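Local coordinates for transcriptional activator PlcR protein (PDB 3U3W), which activates transcription of virulence genes by binding DNA through a helix-turn-helix domain when its TPR-like domain holds the quorum-sensing peptide PapR, at residues A[69-75]-A[104-109]; A[219-223]-A[238-242]; A[158-163]-A[177-181]; A[13-19]-A[55-59]. All blocks are in the same frame, centred on the assembly; numbering follows the deposited sequence. Where two conformers were deposited one is given.

Interaction 1 of 4, residues A[69-75]-A[104-109]; sequences YSDIERK and KEEYHP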
loop_
_atom_site.group_PDB
_atom_site.type_symbol
_atom_site.label_atom_id
_atom_site.label_comp_id
_atom_site.label_asym_id
_atom_site.label_seq_id
_atom_site.Cartn_x
_atom_site.Cartn_y
_atom_site.Cartn_z
ATOM N N TYR A 69 -2.892 10.784 21.278
ATOM C CA TYR A 69 -1.474 10.842 21.633
ATOM C C TYR A 69 -0.679 11.801 20.743
ATOM O O TYR A 69 -1.093 12.139 19.628
ATOM C CB TYR A 69 -0.853 9.435 21.657
ATOM C CG TYR A 69 -1.668 8.447 22.474
ATOM C CD1 TYR A 69 -1.567 8.410 23.861
ATOM C CD2 TYR A 69 -2.554 7.564 21.856
ATOM C CE1 TYR A 69 -2.324 7.517 24.620
ATOM C CE2 TYR A 69 -3.311 6.666 22.604
ATOM C CZ TYR A 69 -3.192 6.652 23.987
ATOM O OH TYR A 69 -3.937 5.764 24.736
ATOM N N SER A 70 0.465 12.236 21.261
ATOM C CA SER A 70 1.250 13.295 20.645
ATOM C C SER A 70 2.356 12.768 19.738
ATOM O O SER A 70 2.689 11.576 19.771
ATOM C CB SER A 70 1.868 14.179 21.732
ATOM O OG SER A 70 0.868 14.742 22.564
ATOM N N ASP A 71 2.910 13.669 18.926
ATOM C CA ASP A 71 4.144 13.407 18.198
ATOM C C ASP A 71 3.957 12.330 17.117
ATOM O O ASP A 71 4.879 11.577 16.794
ATOM C CB ASP A 71 5.238 13.020 19.199
ATOM C CG ASP A 71 6.600 13.535 18.805
ATOM O OD1 ASP A 71 6.692 14.304 17.820
ATOM O OD2 ASP A 71 7.580 13.174 19.491
ATOM N N ILE A 72 2.753 12.292 16.551
ATOM C CA ILE A 72 2.332 11.241 15.630
ATOM C C ILE A 72 3.151 11.150 14.337
ATOM O O ILE A 72 3.375 10.060 13.820
ATOM C CB ILE A 72 0.822 11.372 15.287
ATOM C CG1 ILE A 72 -0.046 11.162 16.543
ATOM C CG2 ILE A 72 0.433 10.401 14.179
ATOM C CD1 ILE A 72 0.040 9.751 17.172
ATOM N N GLU A 73 3.589 12.278 13.799
ATOM C CA GLU A 73 4.364 12.245 12.562
ATOM C C GLU A 73 5.720 11.606 12.816
ATOM O O GLU A 73 6.165 10.760 12.050
ATOM C CB GLU A 73 4.531 13.647 11.966
ATOM C CG GLU A 73 5.484 13.722 10.769
ATOM C CD GLU A 73 5.011 12.900 9.574
ATOM O OE1 GLU A 73 3.808 12.559 9.515
ATOM O OE2 GLU A 73 5.846 12.595 8.691
ATOM N N ARG A 74 6.368 12.006 13.899
ATOM C CA ARG A 74 7.663 11.450 14.238
ATOM C C ARG A 74 7.532 9.939 14.532
ATOM O O ARG A 74 8.345 9.130 14.079
ATOM C CB ARG A 74 8.279 12.212 15.422
ATOM C CG ARG A 74 9.625 11.659 15.881
ATOM C CD ARG A 74 10.080 12.267 17.208
ATOM N NE ARG A 74 9.340 11.758 18.365
ATOM C CZ ARG A 74 9.642 10.638 19.019
ATOM N NH1 ARG A 74 10.666 9.888 18.621
ATOM N NH2 ARG A 74 8.915 10.265 20.071
ATOM N N LYS A 75 6.496 9.560 15.272
ATOM C CA LYS A 75 6.306 8.148 15.585
ATOM C C LYS A 75 6.154 7.298 14.320
ATOM O O LYS A 75 6.692 6.195 14.230
ATOM C CB LYS A 75 5.142 7.953 16.562
ATOM C CG LYS A 75 5.446 8.501 17.963
ATOM C CD LYS A 75 4.313 8.272 18.936
ATOM C CE LYS A 75 4.573 8.974 20.262
ATOM N NZ LYS A 75 3.333 9.038 21.092
ATOM N N LYS A 104 12.378 6.681 27.082
ATOM C CA LYS A 104 11.611 7.917 27.249
ATOM C C LYS A 104 10.338 7.670 28.062
ATOM O O LYS A 104 9.722 8.611 28.556
ATOM C CB LYS A 104 11.244 8.538 25.903
ATOM C CG LYS A 104 12.430 8.957 25.047
ATOM C CD LYS A 104 11.944 9.613 23.748
ATOM C CE LYS A 104 13.077 9.780 22.733
ATOM N NZ LYS A 104 12.588 10.242 21.392
ATOM N N GLU A 105 9.943 6.406 28.191
ATOM C CA GLU A 105 8.819 6.035 29.042
ATOM C C GLU A 105 7.510 6.779 28.739
ATOM O O GLU A 105 6.686 6.966 29.634
ATOM C CB GLU A 105 9.194 6.255 30.508
ATOM C CG GLU A 105 10.446 5.517 30.940
ATOM C CD GLU A 105 10.251 4.017 30.938
ATOM O OE1 GLU A 105 9.087 3.578 31.075
ATOM O OE2 GLU A 105 11.257 3.284 30.794
ATOM N N GLU A 106 7.314 7.196 27.490
ATOM C CA GLU A 106 6.080 7.876 27.098
ATOM C C GLU A 106 4.886 6.921 27.084
ATOM O O GLU A 106 5.026 5.742 26.766
ATOM C CB GLU A 106 6.236 8.550 25.727
ATOM C CG GLU A 106 7.405 9.542 25.649
ATOM C CD GLU A 106 7.458 10.319 24.334
ATOM O OE1 GLU A 106 6.522 10.177 23.513
ATOM O OE2 GLU A 106 8.438 11.076 24.132
ATOM N N TYR A 107 3.712 7.438 27.439
ATOM C CA TYR A 107 2.494 6.635 27.434
ATOM C C TYR A 107 1.793 6.673 26.075
ATOM O O TYR A 107 1.329 7.724 25.625
ATOM C CB TYR A 107 1.524 7.081 28.532
ATOM C CG TYR A 107 0.294 6.197 28.639
ATOM C CD1 TYR A 107 0.396 4.892 29.110
ATOM C CD2 TYR A 107 -0.968 6.664 28.275
ATOM C CE1 TYR A 107 -0.717 4.072 29.216
ATOM C CE2 TYR A 107 -2.094 5.845 28.384
ATOM C CZ TYR A 107 -1.955 4.550 28.855
ATOM O OH TYR A 107 -3.048 3.719 28.968
ATOM N N HIS A 108 1.725 5.509 25.438
ATOM C CA HIS A 108 1.058 5.343 24.158
ATOM C C HIS A 108 1.032 3.853 23.854
ATOM O O HIS A 108 1.891 3.352 23.132
ATOM C CB HIS A 108 1.805 6.097 23.054
ATOM C CG HIS A 108 1.088 6.096 21.741
ATOM N ND1 HIS A 108 1.468 6.892 20.683
ATOM C CD2 HIS A 108 0.006 5.394 21.318
ATOM C CE1 HIS A 108 0.654 6.679 19.662
ATOM N NE2 HIS A 108 -0.244 5.777 20.023
ATOM N N PRO A 109 0.046 3.140 24.415
ATOM C CA PRO A 109 0.092 1.670 24.464
ATOM C C PRO A 109 0.454 1.007 23.127
ATOM O O PRO A 109 1.356 0.163 23.123
ATOM C CB PRO A 109 -1.324 1.280 24.909
ATOM C CG PRO A 109 -1.798 2.466 25.698
ATOM C CD PRO A 109 -1.180 3.682 25.025
#
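A first torsion of -173° swings the imidazole of His108 away from its own backbone N, and one of -50° turns the Tyr69 ring away from its carbonyl carbon, which brings the two rings face to face. They form an offset stack, centroids 4.2 Å apart and planes only 17° from parallel. The displacement sets CD2 of Tyr69 over the rim of the imidazole and lets CB of Tyr69 supply a CH-pi contact over the same ring, 3.7 Å from its centroid. Lower down the phenol, CD of Pro109 lies 3.5 Å from OH of Tyr69, and the carbonyl O of Tyr107 approaches CD1 of Tyr69.

The edge of the imidazole is used as well. Lys75, extended beyond CG, sends its ammonium into the ring plane, and NZ donates to ND1 of His108 at 2.9 Å, consistent with ND1 accepting through an unprotonated nitrogen. NZ of Lys75 also donates to the carbonyl O of Ser70, 2.9 Å away, so one buried ammonium ties the turn ahead of helix 72-87 to the loop between helices 91-102 and 109-125. This loop and the helices flanking it lie in the superhelical, TPR-like region, and His108 stands at the N-cap position of helix 109-125.

Toward the surface the chemistry becomes ionic. NE of Arg74 makes a short salt bridge with OD2 of Asp71; OD2 lies in the guanidinium plane, while NE meets the carboxylate from above its plane. NH1 of Arg74 is 3.4 Å from NZ of Lys104, and both side chains pair with the carboxylate of Glu101, which gathers the two cations.

Interaction 2 of 4, residues A[219-223]-A[238-242]; sequences VNKAI and LYYQR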
loop_
_atom_site.group_PDB
_atom_site.type_symbol
_atom_site.label_atom_id
_atom_site.label_comp_id
_atom_site.label_asym_id
_atom_site.label_seq_id
_atom_site.Cartn_x
_atom_site.Cartn_y
_atom_site.Cartn_z
ATOM N N VAL A 219 4.908 -21.566 -1.456
ATOM C CA VAL A 219 5.853 -20.715 -2.185
ATOM C C VAL A 219 5.247 -20.158 -3.479
ATOM O O VAL A 219 5.270 -18.942 -3.717
ATOM C CB VAL A 219 7.174 -21.453 -2.519
ATOM C CG1 VAL A 219 7.991 -20.660 -3.530
ATOM C CG2 VAL A 219 7.980 -21.660 -1.281
ATOM N N ASN A 220 4.683 -21.044 -4.295
ATOM C CA ASN A 220 4.079 -20.641 -5.568
ATOM C C ASN A 220 2.856 -19.759 -5.398
ATOM O O ASN A 220 2.638 -18.830 -6.180
ATOM C CB ASN A 220 3.730 -21.860 -6.419
ATOM C CG ASN A 220 4.958 -22.520 -7.014
ATOM O OD1 ASN A 220 5.990 -21.875 -7.213
ATOM N ND2 ASN A 220 4.854 -23.807 -7.292
ATOM N N LYS A 221 2.062 -20.056 -4.377
ATOM C CA LYS A 221 0.946 -19.204 -4.018
ATOM C C LYS A 221 1.468 -17.792 -3.682
ATOM O O LYS A 221 0.934 -16.793 -4.157
ATOM C CB LYS A 221 0.189 -19.792 -2.824
ATOM C CG LYS A 221 -1.179 -19.189 -2.601
ATOM C CD LYS A 221 -2.273 -20.150 -3.041
ATOM C CE LYS A 221 -2.021 -20.680 -4.461
ATOM N NZ LYS A 221 -3.261 -21.221 -5.116
ATOM N N ALA A 222 2.526 -17.714 -2.879
ATOM C CA ALA A 222 3.038 -16.420 -2.453
ATOM C C ALA A 222 3.686 -15.637 -3.630
ATOM O O ALA A 222 3.475 -14.443 -3.765
ATOM C CB ALA A 222 3.980 -16.571 -1.248
ATOM N N ILE A 223 4.420 -16.327 -4.493
ATOM C CA ILE A 223 4.932 -15.742 -5.733
ATOM C C ILE A 223 3.820 -15.174 -6.614
ATOM O O ILE A 223 3.962 -14.082 -7.166
ATOM C CB ILE A 223 5.760 -16.776 -6.541
ATOM C CG1 ILE A 223 6.989 -17.204 -5.719
ATOM C CG2 ILE A 223 6.111 -16.236 -7.945
ATOM C CD1 ILE A 223 8.040 -18.017 -6.489
ATOM N N LEU A 238 11.503 -16.003 -2.122
ATOM C CA LEU A 238 10.526 -16.982 -2.602
ATOM C C LEU A 238 11.080 -17.843 -3.733
ATOM O O LEU A 238 10.983 -19.058 -3.678
ATOM C CB LEU A 238 9.231 -16.282 -3.034
ATOM C CG LEU A 238 8.398 -15.818 -1.823
ATOM C CD1 LEU A 238 7.274 -14.854 -2.206
ATOM C CD2 LEU A 238 7.855 -17.028 -1.051
ATOM N N TYR A 239 11.672 -17.218 -4.746
ATOM C CA TYR A 239 12.358 -17.966 -5.788
ATOM C C TYR A 239 13.447 -18.867 -5.250
ATOM O O TYR A 239 13.641 -19.958 -5.761
ATOM C CB TYR A 239 12.949 -17.042 -6.850
ATOM C CG TYR A 239 11.900 -16.548 -7.793
ATOM C CD1 TYR A 239 11.159 -17.436 -8.561
ATOM C CD2 TYR A 239 11.617 -15.199 -7.890
ATOM C CE1 TYR A 239 10.172 -16.989 -9.416
ATOM C CE2 TYR A 239 10.639 -14.742 -8.733
ATOM C CZ TYR A 239 9.920 -15.640 -9.497
ATOM O OH TYR A 239 8.946 -15.160 -10.339
ATOM N N TYR A 240 14.169 -18.393 -4.240
ATOM C CA TYR A 240 15.215 -19.185 -3.628
ATOM C C TYR A 240 14.552 -20.410 -2.977
ATOM O O TYR A 240 14.912 -21.559 -3.259
ATOM C CB TYR A 240 16.004 -18.343 -2.602
ATOM C CG TYR A 240 17.047 -19.141 -1.846
ATOM C CD1 TYR A 240 18.342 -19.278 -2.342
ATOM C CD2 TYR A 240 16.732 -19.779 -0.642
ATOM C CE1 TYR A 240 19.296 -20.029 -1.658
ATOM C CE2 TYR A 240 17.687 -20.521 0.050
ATOM C CZ TYR A 240 18.956 -20.644 -0.463
ATOM O OH TYR A 240 19.888 -21.380 0.214
ATOM N N GLN A 241 13.564 -20.156 -2.128
ATOM C CA GLN A 241 12.812 -21.228 -1.504
ATOM C C GLN A 241 12.232 -22.223 -2.512
ATOM O O GLN A 241 12.180 -23.424 -2.249
ATOM C CB GLN A 241 11.688 -20.671 -0.645
ATOM C CG GLN A 241 11.101 -21.724 0.243
ATOM C CD GLN A 241 12.174 -22.341 1.097
ATOM O OE1 GLN A 241 12.927 -21.632 1.770
ATOM N NE2 GLN A 241 12.287 -23.659 1.047
ATOM N N ARG A 242 11.788 -21.725 -3.660
ATOM C CA ARG A 242 11.185 -22.587 -4.657
ATOM C C ARG A 242 12.268 -23.436 -5.312
ATOM O O ARG A 242 12.061 -24.616 -5.577
ATOM C CB ARG A 242 10.353 -21.790 -5.668
ATOM C CG ARG A 242 10.871 -21.764 -7.090
ATOM C CD ARG A 242 9.880 -22.333 -8.113
ATOM N NE ARG A 242 8.661 -21.545 -8.309
ATOM C CZ ARG A 242 8.447 -20.712 -9.332
ATOM N NH1 ARG A 242 9.393 -20.548 -10.246
ATOM N NH2 ARG A 242 7.289 -20.034 -9.444
HETATM O O HOH W 1 4.041 -19.454 -8.862
#
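Val219 and Ile223, one turn apart on helix 212-228, press against helix 235-248 and form the tight part of this contact. CG1 of Val219 is wedged against the backbone of the facing helix, 3.4 Å from the carbonyl O of Leu238 and equally near CB of Arg242, while its other branch, CG2, meets CG of Gln241 at 3.5 Å. Ile223 and Leu238 lie side by side, pointing opposite ways, with CG1 of Ile223 3.6 Å from CB of Leu238. The two methyls of Leu238 straddle CB of Ala222. With its chain extended (chi2 -169°), Ile223 touches two flat groups through CD1, which lies over a face of the Tyr239 ring, 4.1 Å from the centroid, and over a face of the Arg242 guanidinium.

The polar margin is looser and hydrated. Arg242, bent at chi2 and chi3, crosses Asn220 at roughly a right angle, and OD1 of Asn220 lies at the guanidinium edge. NE of Arg242 donates to this OD1 at 2.9 Å, in the carbonyl plane, with an N-H...O angle of 149°; the second bond, from NH2, is weak. A water donates to the carbonyl O of Asn220 and weakly accepts from NH2 of Arg242, extending the link between the helices.

The two short segments run nearly antiparallel, at 155° with axes 9.6 Å apart, as in the helical hairpins of TPR-like folds. Helix 192-208 covers Val219, Leu238 and Gln241, whereas helix 253-269 packs on Tyr239 and Arg242; Tyr239 also touches Ile269 of the second subunit, and Tyr240 packs on the bound peptide.

Interaction 3 of 4, residues A[158-163]-A[177-181]; sequences ENAIAN and LFEQI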
loop_
_atom_site.group_PDB
_atom_site.type_symbol
_atom_site.label_atom_id
_atom_site.label_comp_id
_atom_site.label_asym_id
_atom_site.label_seq_id
_atom_site.Cartn_x
_atom_site.Cartn_y
_atom_site.Cartn_z
ATOM N N GLU A 158 2.122 -12.569 16.405
ATOM C CA GLU A 158 1.928 -14.000 16.217
ATOM C C GLU A 158 2.880 -14.596 15.191
ATOM O O GLU A 158 3.332 -15.737 15.344
ATOM C CB GLU A 158 0.478 -14.309 15.862
ATOM C CG GLU A 158 -0.450 -14.180 17.060
ATOM C CD GLU A 158 -1.909 -14.142 16.660
ATOM O OE1 GLU A 158 -2.681 -13.357 17.253
ATOM O OE2 GLU A 158 -2.285 -14.899 15.750
ATOM N N ASN A 159 3.191 -13.827 14.150
ATOM C CA ASN A 159 4.092 -14.305 13.124
ATOM C C ASN A 159 5.484 -14.474 13.707
ATOM O O ASN A 159 6.115 -15.498 13.488
ATOM C CB ASN A 159 4.099 -13.385 11.888
ATOM C CG ASN A 159 5.223 -13.735 10.903
ATOM O OD1 ASN A 159 5.118 -14.657 10.090
ATOM N ND2 ASN A 159 6.310 -13.021 11.001
ATOM N N ALA A 160 5.962 -13.484 14.459
ATOM C CA ALA A 160 7.238 -13.627 15.193
ATOM C C ALA A 160 7.253 -14.865 16.116
ATOM O O ALA A 160 8.173 -15.676 16.068
ATOM C CB ALA A 160 7.567 -12.354 15.989
ATOM N N ILE A 161 6.214 -15.019 16.929
ATOM C CA ILE A 161 6.088 -16.201 17.763
ATOM C C ILE A 161 6.196 -17.491 16.937
ATOM O O ILE A 161 6.937 -18.402 17.294
ATOM C CB ILE A 161 4.774 -16.186 18.564
ATOM C CG1 ILE A 161 4.812 -15.085 19.632
ATOM C CG2 ILE A 161 4.533 -17.548 19.194
ATOM C CD1 ILE A 161 3.463 -14.795 20.304
ATOM N N ALA A 162 5.475 -17.558 15.817
ATOM C CA ALA A 162 5.497 -18.757 14.975
ATOM C C ALA A 162 6.882 -19.037 14.357
ATOM O O ALA A 162 7.293 -20.194 14.237
ATOM C CB ALA A 162 4.441 -18.655 13.893
ATOM N N ASN A 163 7.589 -17.972 13.969
ATOM C CA ASN A 163 8.950 -18.076 13.447
ATOM C C ASN A 163 9.902 -18.676 14.469
ATOM O O ASN A 163 10.808 -19.421 14.124
ATOM C CB ASN A 163 9.503 -16.689 13.067
ATOM C CG ASN A 163 8.934 -16.154 11.752
ATOM O OD1 ASN A 163 8.303 -16.878 10.992
ATOM N ND2 ASN A 163 9.175 -14.880 11.483
ATOM N N LEU A 177 0.485 -22.419 14.068
ATOM C CA LEU A 177 0.320 -20.994 14.311
ATOM C C LEU A 177 0.266 -20.207 12.991
ATOM O O LEU A 177 -0.540 -19.289 12.839
ATOM C CB LEU A 177 1.390 -20.450 15.264
ATOM C CG LEU A 177 1.229 -18.959 15.608
ATOM C CD1 LEU A 177 -0.239 -18.555 15.836
ATOM C CD2 LEU A 177 2.090 -18.531 16.803
ATOM N N PHE A 178 1.095 -20.593 12.028
ATOM C CA PHE A 178 1.014 -20.013 10.691
ATOM C C PHE A 178 -0.373 -20.200 10.075
ATOM O O PHE A 178 -0.970 -19.244 9.554
ATOM C CB PHE A 178 2.088 -20.601 9.772
ATOM C CG PHE A 178 3.463 -20.110 10.092
ATOM C CD1 PHE A 178 3.708 -18.737 10.223
ATOM C CD2 PHE A 178 4.508 -20.998 10.289
ATOM C CE1 PHE A 178 4.974 -18.262 10.547
ATOM C CE2 PHE A 178 5.777 -20.530 10.605
ATOM C CZ PHE A 178 6.007 -19.151 10.731
ATOM N N GLU A 179 -0.891 -21.426 10.138
ATOM C CA GLU A 179 -2.228 -21.691 9.627
ATOM C C GLU A 179 -3.276 -20.827 10.331
ATOM O O GLU A 179 -4.184 -20.333 9.683
ATOM C CB GLU A 179 -2.582 -23.170 9.739
ATOM C CG GLU A 179 -1.723 -24.082 8.877
ATOM C CD GLU A 179 -2.148 -25.537 8.998
ATOM O OE1 GLU A 179 -2.954 -25.840 9.901
ATOM O OE2 GLU A 179 -1.689 -26.369 8.185
ATOM N N GLN A 180 -3.158 -20.633 11.641
ATOM C CA GLN A 180 -4.113 -19.766 12.342
ATOM C C GLN A 180 -4.050 -18.328 11.847
ATOM O O GLN A 180 -5.083 -17.671 11.752
ATOM C CB GLN A 180 -3.873 -19.746 13.845
ATOM C CG GLN A 180 -4.527 -20.828 14.663
ATOM C CD GLN A 180 -4.003 -20.806 16.095
ATOM O OE1 GLN A 180 -3.424 -21.789 16.571
ATOM N NE2 GLN A 180 -4.171 -19.665 16.777
ATOM N N ILE A 181 -2.840 -17.831 11.576
ATOM C CA ILE A 181 -2.661 -16.459 11.073
ATOM C C ILE A 181 -3.300 -16.264 9.698
ATOM O O ILE A 181 -4.032 -15.295 9.474
ATOM C CB ILE A 181 -1.163 -16.014 11.037
ATOM C CG1 ILE A 181 -0.575 -15.994 12.445
ATOM C CG2 ILE A 181 -1.019 -14.633 10.386
ATOM C CD1 ILE A 181 0.930 -16.149 12.494
#
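Ala162 sets its methyl over one face of the Phe178 ring, CB lying 3.6 Å from the ring centroid in a close CH-pi contact. The ring is brought there by a first torsion that places CG of Phe178 anti to the carbonyl carbon (chi1 -73°). Two amide oxygens meet the ring at its edge: OD1 of Asn163 is 3.2 Å from CZ of Phe178, and OD1 of Asn159 is 3.6 Å from CE1. Both oxygens lie near the ring plane and so face its C-H rim, although the amides themselves are tilted from the ring.

Leu177 differs, its first torsion (-177°) carrying CD2 to 3.4 Å from the carbonyl O of Glu158 and against CG2 of Ile161; its CG rests on CB of Ala162. Ile181 points CD1 at the backbone where Glu158 joins Asn159, 3.6 Å from N of Asn159. The aliphatic part of Glu158 runs alongside Ile181, pointing the other way, and its OE2 accepts a hydrogen bond from NE2 of Gln184.

The segments are nearly antiparallel (159°), with axes 9.5 Å apart, in a hairpin of the TPR-like domain. Asn159 and Asn163 donate from ND2 to the backbone of the bound signal peptide, weakly for Asn163, and Asn201 of helix 192-208 bonds OD1 of Asn159. Helix 131-143 packs on Ile161 and Glu158, while helix 192-208 covers Phe178 and Ile181.

Interaction 4 of 4, residues A[13-19]-A[55-59]; sequences IRVLRGL and KLQIP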
loop_
_atom_site.group_PDB
_atom_site.type_symbol
_atom_site.label_atom_id
_atom_site.label_comp_id
_atom_site.label_asym_id
_atom_site.label_seq_id
_atom_site.Cartn_x
_atom_site.Cartn_y
_atom_site.Cartn_z
ATOM N N ILE A 13 -3.588 22.781 8.959
ATOM C CA ILE A 13 -3.726 22.344 7.572
ATOM C C ILE A 13 -4.601 23.294 6.743
ATOM O O ILE A 13 -4.388 23.451 5.540
ATOM C CB ILE A 13 -4.264 20.889 7.482
ATOM C CG1 ILE A 13 -3.374 19.943 8.283
ATOM C CG2 ILE A 13 -4.339 20.431 6.038
ATOM C CD1 ILE A 13 -3.912 18.546 8.388
ATOM N N ARG A 14 -5.580 23.928 7.388
ATOM C CA ARG A 14 -6.404 24.931 6.714
ATOM C C ARG A 14 -5.597 26.171 6.350
ATOM O O ARG A 14 -5.769 26.719 5.270
ATOM C CB ARG A 14 -7.609 25.351 7.567
ATOM C CG ARG A 14 -8.321 26.585 7.010
ATOM C CD ARG A 14 -9.512 27.031 7.843
ATOM N NE ARG A 14 -9.152 27.406 9.208
ATOM C CZ ARG A 14 -8.540 28.538 9.550
ATOM N NH1 ARG A 14 -8.268 28.783 10.831
ATOM N NH2 ARG A 14 -8.194 29.422 8.617
ATOM N N VAL A 15 -4.734 26.621 7.261
ATOM C CA VAL A 15 -3.884 27.777 6.992
ATOM C C VAL A 15 -2.894 27.413 5.890
ATOM O O VAL A 15 -2.652 28.186 4.964
ATOM C CB VAL A 15 -3.111 28.236 8.256
ATOM C CG1 VAL A 15 -2.163 29.379 7.919
ATOM C CG2 VAL A 15 -4.073 28.652 9.355
ATOM N N LEU A 16 -2.336 26.212 6.001
ATOM C CA LEU A 16 -1.396 25.688 5.019
ATOM C C LEU A 16 -2.017 25.620 3.622
ATOM O O LEU A 16 -1.308 25.634 2.617
ATOM C CB LEU A 16 -0.946 24.297 5.451
ATOM C CG LEU A 16 0.378 23.756 4.926
ATOM C CD1 LEU A 16 1.547 24.564 5.474
ATOM C CD2 LEU A 16 0.508 22.299 5.326
ATOM N N ARG A 17 -3.344 25.536 3.570
ATOM C CA ARG A 17 -4.054 25.456 2.300
ATOM C C ARG A 17 -4.584 26.812 1.867
ATOM O O ARG A 17 -5.180 26.935 0.798
ATOM C CB ARG A 17 -5.213 24.462 2.388
ATOM C CG ARG A 17 -4.789 23.022 2.603
ATOM C CD ARG A 17 -4.367 22.325 1.308
ATOM N NE ARG A 17 -4.172 20.894 1.533
ATOM C CZ ARG A 17 -3.012 20.340 1.879
ATOM N NH1 ARG A 17 -1.927 21.098 2.024
ATOM N NH2 ARG A 17 -2.934 19.028 2.074
ATOM N N GLY A 18 -4.382 27.823 2.709
ATOM C CA GLY A 18 -4.767 29.188 2.378
ATOM C C GLY A 18 -6.240 29.543 2.536
ATOM O O GLY A 18 -6.632 30.686 2.298
ATOM N N LEU A 19 -7.049 28.567 2.938
ATOM C CA LEU A 19 -8.471 28.770 3.202
ATOM C C LEU A 19 -8.743 29.441 4.548
ATOM O O LEU A 19 -7.993 29.261 5.508
ATOM C CB LEU A 19 -9.187 27.424 3.197
ATOM C CG LEU A 19 -9.458 26.769 1.849
ATOM C CD1 LEU A 19 -8.279 26.956 0.912
ATOM C CD2 LEU A 19 -9.785 25.295 2.047
ATOM N N LYS A 55 -12.181 18.364 1.649
ATOM C CA LYS A 55 -11.767 19.676 1.168
ATOM C C LYS A 55 -10.276 19.943 1.413
ATOM O O LYS A 55 -9.612 20.589 0.601
ATOM C CB LYS A 55 -12.633 20.791 1.775
ATOM C CG LYS A 55 -12.533 22.115 1.002
ATOM C CD LYS A 55 -13.591 23.129 1.423
ATOM C CE LYS A 55 -15.004 22.616 1.184
ATOM N NZ LYS A 55 -16.027 23.647 1.543
ATOM N N LEU A 56 -9.752 19.437 2.528
ATOM C CA LEU A 56 -8.349 19.648 2.873
ATOM C C LEU A 56 -7.448 18.575 2.257
ATOM O O LEU A 56 -6.224 18.657 2.348
ATOM C CB LEU A 56 -8.161 19.678 4.389
ATOM C CG LEU A 56 -8.891 20.738 5.216
ATOM C CD1 LEU A 56 -8.710 20.463 6.701
ATOM C CD2 LEU A 56 -8.404 22.121 4.875
ATOM N N GLN A 57 -8.059 17.579 1.622
ATOM C CA GLN A 57 -7.317 16.480 1.001
ATOM C C GLN A 57 -6.460 15.752 2.025
ATOM O O GLN A 57 -5.254 15.631 1.872
ATOM C CB GLN A 57 -6.462 16.975 -0.172
ATOM C CG GLN A 57 -7.283 17.595 -1.319
ATOM C CD GLN A 57 -6.422 18.108 -2.480
ATOM O OE1 GLN A 57 -6.071 19.289 -2.535
ATOM N NE2 GLN A 57 -6.089 17.216 -3.413
ATOM N N ILE A 58 -7.100 15.274 3.081
ATOM C CA ILE A 58 -6.402 14.550 4.131
ATOM C C ILE A 58 -7.112 13.227 4.382
ATOM O O ILE A 58 -8.321 13.215 4.620
ATOM C CB ILE A 58 -6.380 15.365 5.436
ATOM C CG1 ILE A 58 -5.689 16.720 5.218
ATOM C CG2 ILE A 58 -5.760 14.543 6.571
ATOM C CD1 ILE A 58 -4.157 16.666 5.125
ATOM N N PRO A 59 -6.372 12.106 4.302
ATOM C CA PRO A 59 -6.935 10.804 4.676
ATOM C C PRO A 59 -7.556 10.921 6.057
ATOM O O PRO A 59 -6.947 11.461 6.986
ATOM C CB PRO A 59 -5.712 9.885 4.720
ATOM C CG PRO A 59 -4.740 10.520 3.802
ATOM C CD PRO A 59 -4.956 12.005 3.915
#
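The carbonyl O of Leu56, at the end of helix 46-56, is gripped by two nitrogens of Arg17. NE of Arg17 donates to it at 3.1 Å with an N-H...O angle of 146°, and NH2 adds a weak bond at 3.3 Å. The donor NE stands above the carbonyl plane, not on a lone pair. A bend at chi2 (-82°) turns the Arg17 chain so that its guanidinium edge faces this helix end, where the positive charge would probably be favoured by the helix dipole. NH2 also lies 4.0 Å from CD1 of Ile58.

The rest of the contact is apolar. Ile13 and Ile58 reach toward each other tip to tip, CD1 to CD1 at 3.8 Å. Leu56 lays its CD2 against the backbone of helix 4-16, 3.9 Å from CA of Arg14, and CD2 of Leu19 comes up more loosely, 4.3 Å from CG of Lys55. Leu24 of helix 21-25 also packs on Leu56.

Both helices finish in Schellman motifs, with Gly18 and Gln57 at positive phi. Arg14 then braces the turn after its own helix: NH2 donates to the carbonyl O of Leu19 at 3.1 Å, NE pairs with Glu38, and NH2 also makes a salt bridge to a DNA phosphate. Leu188 of the second subunit packs on Arg17 and Gln57. The ends of helices 4-16 and 46-56 thus meet beside the DNA, an arrangement belonging to the compact all-helical helix-turn-helix domain of the XRE/Cro-C1 type.

Overall arrangement
Interactions 2 and 3 are buried antiparallel helix pairs in the C-terminal TPR-like domain, their centres 18 Å apart; helix 192-208 packs on both, and both have residues touching the bound peptide. Interaction 3 depends on apolar and ring-edge contacts, whereas interaction 2 adds an arginine-amide link and a water. Interaction 1 is a surface contact between a turn and a loop, richer in charges and built round a ring stack. Interaction 4, partly buried, joins helix ends in the DNA-binding domain, about 44 Å from interaction 2 between centres and on the opposite side of the chain's centre. Interaction 1 follows it in sequence, about 24 Å away between centres.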